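Local coordinates for protein oligogalacturonate-specific porin KdgM (Dickeya dadantii, PDB 4FQE) that forms a monomeric outer-membrane porin, a beta-barrel channel specific for oligogalacturonides, that is also required for full virulence, at residues V107-R112 with Y132-N137; Y150-K155 with I172-K177. One frame throughout, in Å; residues are numbered along the deposited sequence.

Contact 1 (V107-R112 with Y132-N137); sequences VALRYR and YTLTGN. With C8E ((hydroxyethyloxy)tri(ethyloxy)octane), chain E; C8E ((hydroxyethyloxy)tri(ethyloxy)octane), chain H.
T135 OG1 is gripped from several sides: R110 NH2 donates to it across the strands at 3.2 Å, water 1 donates at 2.6 Å between its O and that OG1, and E153 OE1 of strand 146-157 is hydrogen-bonded to the same hydroxyl. The R110 side chain lies beside that of T135, pointing the same way, and its chain bends at chi3 (61°), which sets NE close to water 1, 2.9 Å from the water O. The N-H of NH2 aims fairly straight at OG1 (155°). Water 1 also donates to R110 O and meets T133 OG1 with its O at 2.8 Å, so one water ties a guanidinium, two threonine hydroxyls and a backbone carbonyl together. T133 OG1 passes the network on to water 2, which donates to R112 O.

Beneath this polar face, three hydrogen-bonded antiparallel pairs, A108 with N137, R110 with T135 and R112 with T133, are each closed by two backbone bonds. The other face is largely apolar. L109 CD1 packs on L134 CG at 4.1 Å, and Y111 CE1 lies 3.6 Å from Y132 CB, the two tyrosine side chains crossing at about a right angle with their ring planes 55° apart. Detergent lies against this side: C5 of the chain E molecule is 3.7 Å from Y111 CB, and the same molecule continues past L134 CD2. The split fits a porin wall, with the charged face probably lining the channel and the leucines and tyrosines facing the membrane. In the barrel the pair is flanked by strand 90-100, backbone-bonded to V107, L109 and Y111, and by strand 146-157, which bonds to Y132 and L134.

Contact 2 (Y150-K155 with I172-K177); sequences YELEYK and ITHNVK. With C8E ((hydroxyethyloxy)tri(ethyloxy)octane), chain I.
In the barrel wall, adjacent antiparallel strands run at 166° to each other here, and Y150 reaches diagonally across the gap to H174, whose direct cross-strand partner is L152. The hydroxyl Y150 OH and the imidazole nitrogen H174 ND1 are hydrogen-bonded at 2.8 Å, each lying near the plane of the other's ring. With Y150 CG anti to the backbone N (chi1 168°) and beside the carbonyl carbon, the ring lies alongside the H174 side chain, pointing the same way. L152 packs beside the imidazole: its CD1 is 3.5 Å from H174 CE1 and also 3.6 Å from I172 CG2. I172 in turn brings CG1 to the edge of the Y154 ring, 4.0 Å from CD1.

A detergent molecule follows this face. Its C11 comes within 3.6 Å of Y150 CE2, and C14 lies over one face of the H174 imidazole.

On the reverse face E151 pairs with N175 and E153 with T173, each through two backbone hydrogen bonds; the N175 N to E151 O bond is 2.8 Å. Water 3 adds a bridge, donating to E153 O at 3.0 Å and meeting T173 OG1 at 2.7 Å. The polar ends turn to other strands: E151 to N137, E153 to T135, and N175 to E191 and R207. Alternation of probably outward-facing, mostly aromatic and aliphatic residues, several of them touched by detergent, with polar ones, residue by residue along neighbouring antiparallel strands, is the pattern of a transmembrane beta barrel.

Contact 1 and contact 2 lie about 10 Å apart, centre to centre, in the same closed antiparallel sheet of twelve strands. They come in series along the chain: strands 105-116 and 131-142 make contact 1, strands 146-157 and 171-180 make contact 2, and each strand neighbours the next in the barrel. The seam between them, where 131-142 meets 146-157, is itself bonded, with L134 O 2.8 Å from Y154 N, while T133 CG2 packs on K155 CG and T135 CG2 on E151 CG. Four consecutive strands thus form one continuous meander, and their polar side chains link up along a single face, probably the inner one, of the channel wall.

Contact 1 (V107-R112 with Y132-N137)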
loop_
_atom_site.group_PDB
_atom_site.type_symbol
_atom_site.label_atom_id
_atom_site.label_comp_id
_atom_site.label_asym_id
_atom_site.label_seq_id
_atom_site.Cartn_x
_atom_site.Cartn_y
_atom_site.Cartn_z
ATOM N N VAL A 107 -6.788 6.887 10.423
ATOM C CA VAL A 107 -6.231 5.633 10.902
ATOM C C VAL A 107 -6.903 4.488 10.179
ATOM O O VAL A 107 -8.082 4.553 9.887
ATOM C CB VAL A 107 -6.335 5.498 12.431
ATOM C CG1 VAL A 107 -5.528 6.625 13.120
ATOM C CG2 VAL A 107 -7.765 5.542 12.907
ATOM N N ALA A 108 -6.149 3.461 9.827
ATOM C CA ALA A 108 -6.766 2.281 9.172
ATOM C C ALA A 108 -6.200 1.012 9.752
ATOM O O ALA A 108 -5.111 1.005 10.323
ATOM C CB ALA A 108 -6.596 2.343 7.658
ATOM N N LEU A 109 -6.957 -0.063 9.628
ATOM C CA LEU A 109 -6.499 -1.369 9.990
ATOM C C LEU A 109 -6.943 -2.320 8.872
ATOM O O LEU A 109 -8.082 -2.253 8.391
ATOM C CB LEU A 109 -7.042 -1.790 11.353
ATOM C CG LEU A 109 -6.514 -3.113 11.920
ATOM C CD1 LEU A 109 -5.031 -3.024 12.217
ATOM C CD2 LEU A 109 -7.279 -3.551 13.162
ATOM N N ARG A 110 -5.999 -3.146 8.432
ATOM C CA ARG A 110 -6.245 -4.105 7.348
ATOM C C ARG A 110 -5.891 -5.494 7.806
ATOM O O ARG A 110 -4.795 -5.704 8.297
ATOM C CB ARG A 110 -5.421 -3.758 6.088
ATOM C CG ARG A 110 -5.729 -4.716 4.900
ATOM C CD ARG A 110 -4.899 -4.368 3.662
ATOM N NE ARG A 110 -3.481 -4.511 3.994
ATOM C CZ ARG A 110 -2.471 -4.129 3.229
ATOM N NH1 ARG A 110 -2.695 -3.604 2.021
ATOM N NH2 ARG A 110 -1.228 -4.281 3.682
ATOM N N TYR A 111 -6.821 -6.440 7.615
ATOM C CA TYR A 111 -6.558 -7.882 7.757
ATOM C C TYR A 111 -6.483 -8.503 6.361
ATOM O O TYR A 111 -7.409 -8.369 5.568
ATOM C CB TYR A 111 -7.643 -8.569 8.599
ATOM C CG TYR A 111 -7.520 -10.083 8.651
ATOM C CD1 TYR A 111 -6.407 -10.700 9.221
ATOM C CD2 TYR A 111 -8.512 -10.886 8.128
ATOM C CE1 TYR A 111 -6.300 -12.075 9.251
ATOM C CE2 TYR A 111 -8.410 -12.266 8.147
ATOM C CZ TYR A 111 -7.305 -12.846 8.727
ATOM O OH TYR A 111 -7.243 -14.213 8.714
ATOM N N ARG A 112 -5.342 -9.126 6.061
ATOM C CA ARG A 112 -5.084 -9.685 4.743
ATOM C C ARG A 112 -4.460 -11.077 4.851
ATOM O O ARG A 112 -3.221 -11.212 4.903
ATOM C CB ARG A 112 -4.177 -8.737 3.941
ATOM C CG ARG A 112 -3.898 -9.160 2.504
ATOM C CD ARG A 112 -3.134 -8.097 1.725
ATOM N NE ARG A 112 -1.750 -7.939 2.171
ATOM C CZ ARG A 112 -0.854 -7.159 1.575
ATOM N NH1 ARG A 112 -1.189 -6.461 0.501
ATOM N NH2 ARG A 112 0.385 -7.076 2.043
ATOM N N TYR A 132 -1.184 -14.573 7.453
ATOM C CA TYR A 132 -1.890 -13.331 7.313
ATOM C C TYR A 132 -1.012 -12.160 7.674
ATOM O O TYR A 132 -0.026 -12.309 8.412
ATOM C CB TYR A 132 -3.154 -13.355 8.184
ATOM C CG TYR A 132 -2.916 -13.386 9.680
ATOM C CD1 TYR A 132 -2.735 -12.202 10.397
ATOM C CD2 TYR A 132 -2.921 -14.579 10.389
ATOM C CE1 TYR A 132 -2.534 -12.212 11.771
ATOM C CE2 TYR A 132 -2.736 -14.593 11.779
ATOM C CZ TYR A 132 -2.541 -13.410 12.449
ATOM O OH TYR A 132 -2.345 -13.388 13.822
ATOM N N THR A 133 -1.358 -11.000 7.138
ATOM C CA THR A 133 -0.841 -9.758 7.687
ATOM C C THR A 133 -1.923 -8.906 8.340
ATOM O O THR A 133 -3.089 -8.939 7.948
ATOM C CB THR A 133 -0.087 -8.935 6.643
ATOM O OG1 THR A 133 -0.979 -8.585 5.583
ATOM C CG2 THR A 133 1.075 -9.754 6.098
ATOM N N LEU A 134 -1.503 -8.154 9.357
ATOM C CA LEU A 134 -2.345 -7.165 10.002
ATOM C C LEU A 134 -1.541 -5.860 9.954
ATOM O O LEU A 134 -0.413 -5.780 10.483
ATOM C CB LEU A 134 -2.683 -7.606 11.422
ATOM C CG LEU A 134 -3.839 -6.908 12.152
ATOM C CD1 LEU A 134 -5.177 -7.128 11.466
ATOM C CD2 LEU A 134 -3.970 -7.369 13.621
ATOM N N THR A 135 -2.106 -4.868 9.278
ATOM C CA THR A 135 -1.409 -3.637 8.948
ATOM C C THR A 135 -2.205 -2.491 9.538
ATOM O O THR A 135 -3.402 -2.372 9.301
ATOM C CB THR A 135 -1.315 -3.464 7.429
ATOM O OG1 THR A 135 -0.713 -4.627 6.865
ATOM C CG2 THR A 135 -0.465 -2.241 7.076
ATOM N N GLY A 136 -1.568 -1.670 10.341
ATOM C CA GLY A 136 -2.223 -0.467 10.821
ATOM C C GLY A 136 -1.510 0.716 10.253
ATOM O O GLY A 136 -0.298 0.651 10.059
ATOM N N ASN A 137 -2.258 1.785 9.987
ATOM C CA ASN A 137 -1.744 2.981 9.357
ATOM C C ASN A 137 -2.262 4.210 10.102
ATOM O O ASN A 137 -3.454 4.285 10.458
ATOM C CB ASN A 137 -2.227 3.079 7.935
ATOM C CG ASN A 137 -1.576 2.054 7.031
ATOM O OD1 ASN A 137 -2.062 0.935 6.889
ATOM N ND2 ASN A 137 -0.435 2.418 6.456
HETATM C C1 C8E E . -11.722 -2.401 10.733
HETATM C C2 C8E E . -12.311 -3.749 10.362
HETATM C C3 C8E E . -11.310 -4.646 9.641
HETATM C C4 C8E E . -10.080 -4.922 10.492
HETATM C C5 C8E E . -9.779 -6.410 10.638
HETATM C C6 C8E E . -10.838 -7.129 11.484
HETATM C C7 C8E E . -10.322 -8.216 12.441
HETATM C C8 C8E E . -8.814 -8.276 12.687
HETATM O O9 C8E E . -8.466 -9.368 13.547
HETATM C C10 C8E E . -7.071 -9.440 13.864
HETATM C C11 C8E E . -6.546 -10.871 13.797
HETATM O O12 C8E E . -5.465 -11.036 14.730
HETATM C C13 C8E E . -5.905 -11.437 16.036
HETATM C C14 C8E E . -4.982 -10.929 17.147
HETATM O O15 C8E E . -4.612 -9.555 16.946
HETATM C C16 C8E E . -3.233 -9.326 17.253
HETATM C C17 C8E E . -2.875 -7.837 17.191
HETATM O O18 C8E E . -1.461 -7.670 17.014
HETATM C C19 C8E E . -0.674 -8.092 18.134
HETATM C C20 C8E E . -0.036 -9.452 17.844
HETATM O O21 C8E E . -0.374 -10.437 18.830
HETATM C C1 C8E H . -9.919 -11.083 4.643
HETATM C C2 C8E H . -11.126 -11.970 4.473
HETATM C C3 C8E H . -12.382 -11.128 4.641
HETATM C C4 C8E H . -12.474 -10.041 3.578
HETATM C C5 C8E H . -13.588 -10.299 2.583
HETATM C C6 C8E H . -13.101 -11.253 1.504
HETATM C C7 C8E H . -12.799 -10.537 0.197
HETATM C C8 C8E H . -12.619 -11.533 -0.946
HETATM O O9 C8E H . -13.865 -11.745 -1.615
HETATM C C10 C8E H . -13.794 -12.709 -2.673
HETATM C C11 C8E H . -14.701 -12.269 -3.823
HETATM O O12 C8E H . -13.961 -11.660 -4.880
HETATM C C13 C8E H . -14.721 -10.779 -5.715
HETATM C C14 C8E H . -14.702 -9.356 -5.150
HETATM O O15 C8E H . -14.340 -8.374 -6.132
HETATM C C16 C8E H . -15.089 -7.145 -6.080
HETATM C C17 C8E H . -14.593 -6.187 -5.004
HETATM O O18 C8E H . -15.338 -6.376 -3.793
HETATM C C19 C8E H . -14.592 -6.986 -2.743
HETATM C C20 C8E H . -15.370 -8.144 -2.133
HETATM O O21 C8E H . -14.540 -9.303 -2.008
HETATM O O HOH W 1 -2.564 -6.290 6.155
HETATM O O HOH W 2 -0.944 -10.531 3.527
#

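Contact 2 (Y150-K155 with I172-K177)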
loop_
_atom_site.group_PDB
_atom_site.type_symbol
_atom_site.label_atom_id
_atom_site.label_comp_id
_atom_site.label_asym_id
_atom_site.label_seq_id
_atom_site.Cartn_x
_atom_site.Cartn_y
_atom_site.Cartn_z
ATOM N N TYR A 150 2.690 6.640 9.269
ATOM C CA TYR A 150 3.345 5.545 9.992
ATOM C C TYR A 150 2.514 4.283 9.738
ATOM O O TYR A 150 1.296 4.331 9.775
ATOM C CB TYR A 150 3.444 5.803 11.492
ATOM C CG TYR A 150 3.840 4.576 12.314
ATOM C CD1 TYR A 150 2.950 3.988 13.182
ATOM C CD2 TYR A 150 5.096 3.976 12.169
ATOM C CE1 TYR A 150 3.279 2.854 13.911
ATOM C CE2 TYR A 150 5.441 2.851 12.907
ATOM C CZ TYR A 150 4.519 2.302 13.790
ATOM O OH TYR A 150 4.830 1.205 14.548
ATOM N N GLU A 151 3.199 3.186 9.476
ATOM C CA GLU A 151 2.582 1.896 9.170
ATOM C C GLU A 151 3.285 0.843 10.003
ATOM O O GLU A 151 4.532 0.772 10.050
ATOM C CB GLU A 151 2.732 1.564 7.691
ATOM C CG GLU A 151 2.117 0.217 7.325
ATOM C CD GLU A 151 2.153 -0.051 5.827
ATOM O OE1 GLU A 151 1.537 0.733 5.070
ATOM O OE2 GLU A 151 2.765 -1.073 5.436
ATOM N N LEU A 152 2.481 0.074 10.729
ATOM C CA LEU A 152 2.970 -1.008 11.542
ATOM C C LEU A 152 2.363 -2.241 10.919
ATOM O O LEU A 152 1.169 -2.263 10.677
ATOM C CB LEU A 152 2.490 -0.838 12.990
ATOM C CG LEU A 152 2.781 -1.946 13.997
ATOM C CD1 LEU A 152 4.241 -2.333 14.115
ATOM C CD2 LEU A 152 2.289 -1.528 15.381
ATOM N N GLU A 153 3.177 -3.243 10.635
ATOM C CA GLU A 153 2.694 -4.441 9.990
ATOM C C GLU A 153 3.158 -5.680 10.723
ATOM O O GLU A 153 4.346 -5.840 11.038
ATOM C CB GLU A 153 3.124 -4.468 8.528
ATOM C CG GLU A 153 2.496 -5.596 7.750
ATOM C CD GLU A 153 2.580 -5.389 6.245
ATOM O OE1 GLU A 153 1.856 -4.493 5.722
ATOM O OE2 GLU A 153 3.363 -6.120 5.592
ATOM N N TYR A 154 2.191 -6.556 11.001
ATOM C CA TYR A 154 2.445 -7.786 11.694
ATOM C C TYR A 154 2.135 -8.928 10.733
ATOM O O TYR A 154 1.013 -9.039 10.234
ATOM C CB TYR A 154 1.539 -7.853 12.922
ATOM C CG TYR A 154 1.559 -9.153 13.669
ATOM C CD1 TYR A 154 2.519 -9.401 14.667
ATOM C CD2 TYR A 154 0.592 -10.123 13.430
ATOM C CE1 TYR A 154 2.517 -10.603 15.375
ATOM C CE2 TYR A 154 0.592 -11.321 14.123
ATOM C CZ TYR A 154 1.547 -11.559 15.096
ATOM O OH TYR A 154 1.506 -12.766 15.780
ATOM N N LYS A 155 3.127 -9.774 10.493
ATOM C CA LYS A 155 2.948 -10.921 9.605
ATOM C C LYS A 155 3.166 -12.200 10.376
ATOM O O LYS A 155 4.156 -12.344 11.100
ATOM C CB LYS A 155 3.902 -10.852 8.422
ATOM C CG LYS A 155 3.643 -11.896 7.339
ATOM C CD LYS A 155 4.678 -11.788 6.232
ATOM C CE LYS A 155 4.509 -12.883 5.200
ATOM N NZ LYS A 155 5.328 -12.590 3.993
ATOM N N ILE A 172 7.617 -8.220 12.407
ATOM C CA ILE A 172 7.050 -6.899 12.551
ATOM C C ILE A 172 7.820 -5.912 11.676
ATOM O O ILE A 172 9.054 -5.926 11.623
ATOM C CB ILE A 172 7.001 -6.456 14.030
ATOM C CG1 ILE A 172 5.909 -7.245 14.764
ATOM C CG2 ILE A 172 6.693 -4.974 14.142
ATOM C CD1 ILE A 172 5.978 -7.102 16.265
ATOM N N THR A 173 7.071 -5.050 11.009
ATOM C CA THR A 173 7.622 -4.016 10.151
ATOM C C THR A 173 7.116 -2.674 10.624
ATOM O O THR A 173 5.924 -2.505 10.894
ATOM C CB THR A 173 7.206 -4.231 8.684
ATOM O OG1 THR A 173 7.813 -5.432 8.222
ATOM C CG2 THR A 173 7.683 -3.093 7.800
ATOM N N HIS A 174 8.034 -1.728 10.721
ATOM C CA HIS A 174 7.723 -0.327 10.979
ATOM C C HIS A 174 8.107 0.476 9.768
ATOM O O HIS A 174 9.245 0.362 9.260
ATOM C CB HIS A 174 8.510 0.165 12.162
ATOM C CG HIS A 174 8.218 -0.553 13.465
ATOM N ND1 HIS A 174 7.190 -0.212 14.262
ATOM C CD2 HIS A 174 8.909 -1.564 14.126
ATOM C CE1 HIS A 174 7.182 -1.007 15.360
ATOM N NE2 HIS A 174 8.242 -1.828 15.279
ATOM N N ASN A 175 7.185 1.270 9.259
ATOM C CA ASN A 175 7.460 2.061 8.081
ATOM C C ASN A 175 6.986 3.497 8.223
ATOM O O ASN A 175 5.895 3.756 8.784
ATOM C CB ASN A 175 6.827 1.396 6.852
ATOM C CG ASN A 175 7.448 1.863 5.555
ATOM O OD1 ASN A 175 8.582 1.503 5.233
ATOM N ND2 ASN A 175 6.663 2.565 4.749
ATOM N N VAL A 176 7.831 4.427 7.773
ATOM C CA VAL A 176 7.476 5.841 7.688
ATOM C C VAL A 176 7.563 6.354 6.248
ATOM O O VAL A 176 8.578 6.199 5.569
ATOM C CB VAL A 176 8.404 6.679 8.572
ATOM C CG1 VAL A 176 7.982 8.133 8.541
ATOM C CG2 VAL A 176 8.427 6.137 9.996
ATOM N N LYS A 177 6.497 6.988 5.791
ATOM C CA LYS A 177 6.408 7.481 4.426
ATOM C C LYS A 177 6.134 8.964 4.509
ATOM O O LYS A 177 5.305 9.419 5.329
ATOM C CB LYS A 177 5.257 6.814 3.671
ATOM C CG LYS A 177 5.041 7.302 2.235
ATOM C CD LYS A 177 3.857 6.566 1.567
ATOM C CE LYS A 177 3.856 6.584 0.048
ATOM N NZ LYS A 177 2.585 6.021 -0.563
HETATM C C1 C8E I . 0.637 12.242 13.330
HETATM C C2 C8E I . 1.202 10.837 13.435
HETATM C C3 C8E I . 1.816 10.328 12.125
HETATM C C4 C8E I . 3.324 10.578 12.045
HETATM C C5 C8E I . 4.175 9.418 12.561
HETATM C C6 C8E I . 5.547 9.378 11.884
HETATM C C7 C8E I . 6.693 9.016 12.824
HETATM C C8 C8E I . 6.461 7.659 13.477
HETATM O O9 C8E I . 7.705 7.039 13.820
HETATM C C10 C8E I . 7.555 5.761 14.445
HETATM C C11 C8E I . 8.355 4.764 13.627
HETATM O O12 C8E I . 9.091 3.900 14.485
HETATM C C13 C8E I . 10.186 3.326 13.780
HETATM C C14 C8E I . 10.928 2.389 14.711
HETATM O O15 C8E I . 12.133 1.965 14.061
HETATM C C16 C8E I . 12.416 0.598 14.330
HETATM C C17 C8E I . 13.729 0.487 15.078
HETATM O O18 C8E I . 14.239 -0.833 14.871
HETATM C C19 C8E I . 15.519 -1.008 15.484
HETATM C C20 C8E I . 16.608 -0.696 14.464
HETATM O O21 C8E I . 17.051 -1.896 13.816
HETATM O O HOH W 3 5.917 -7.174 8.861
#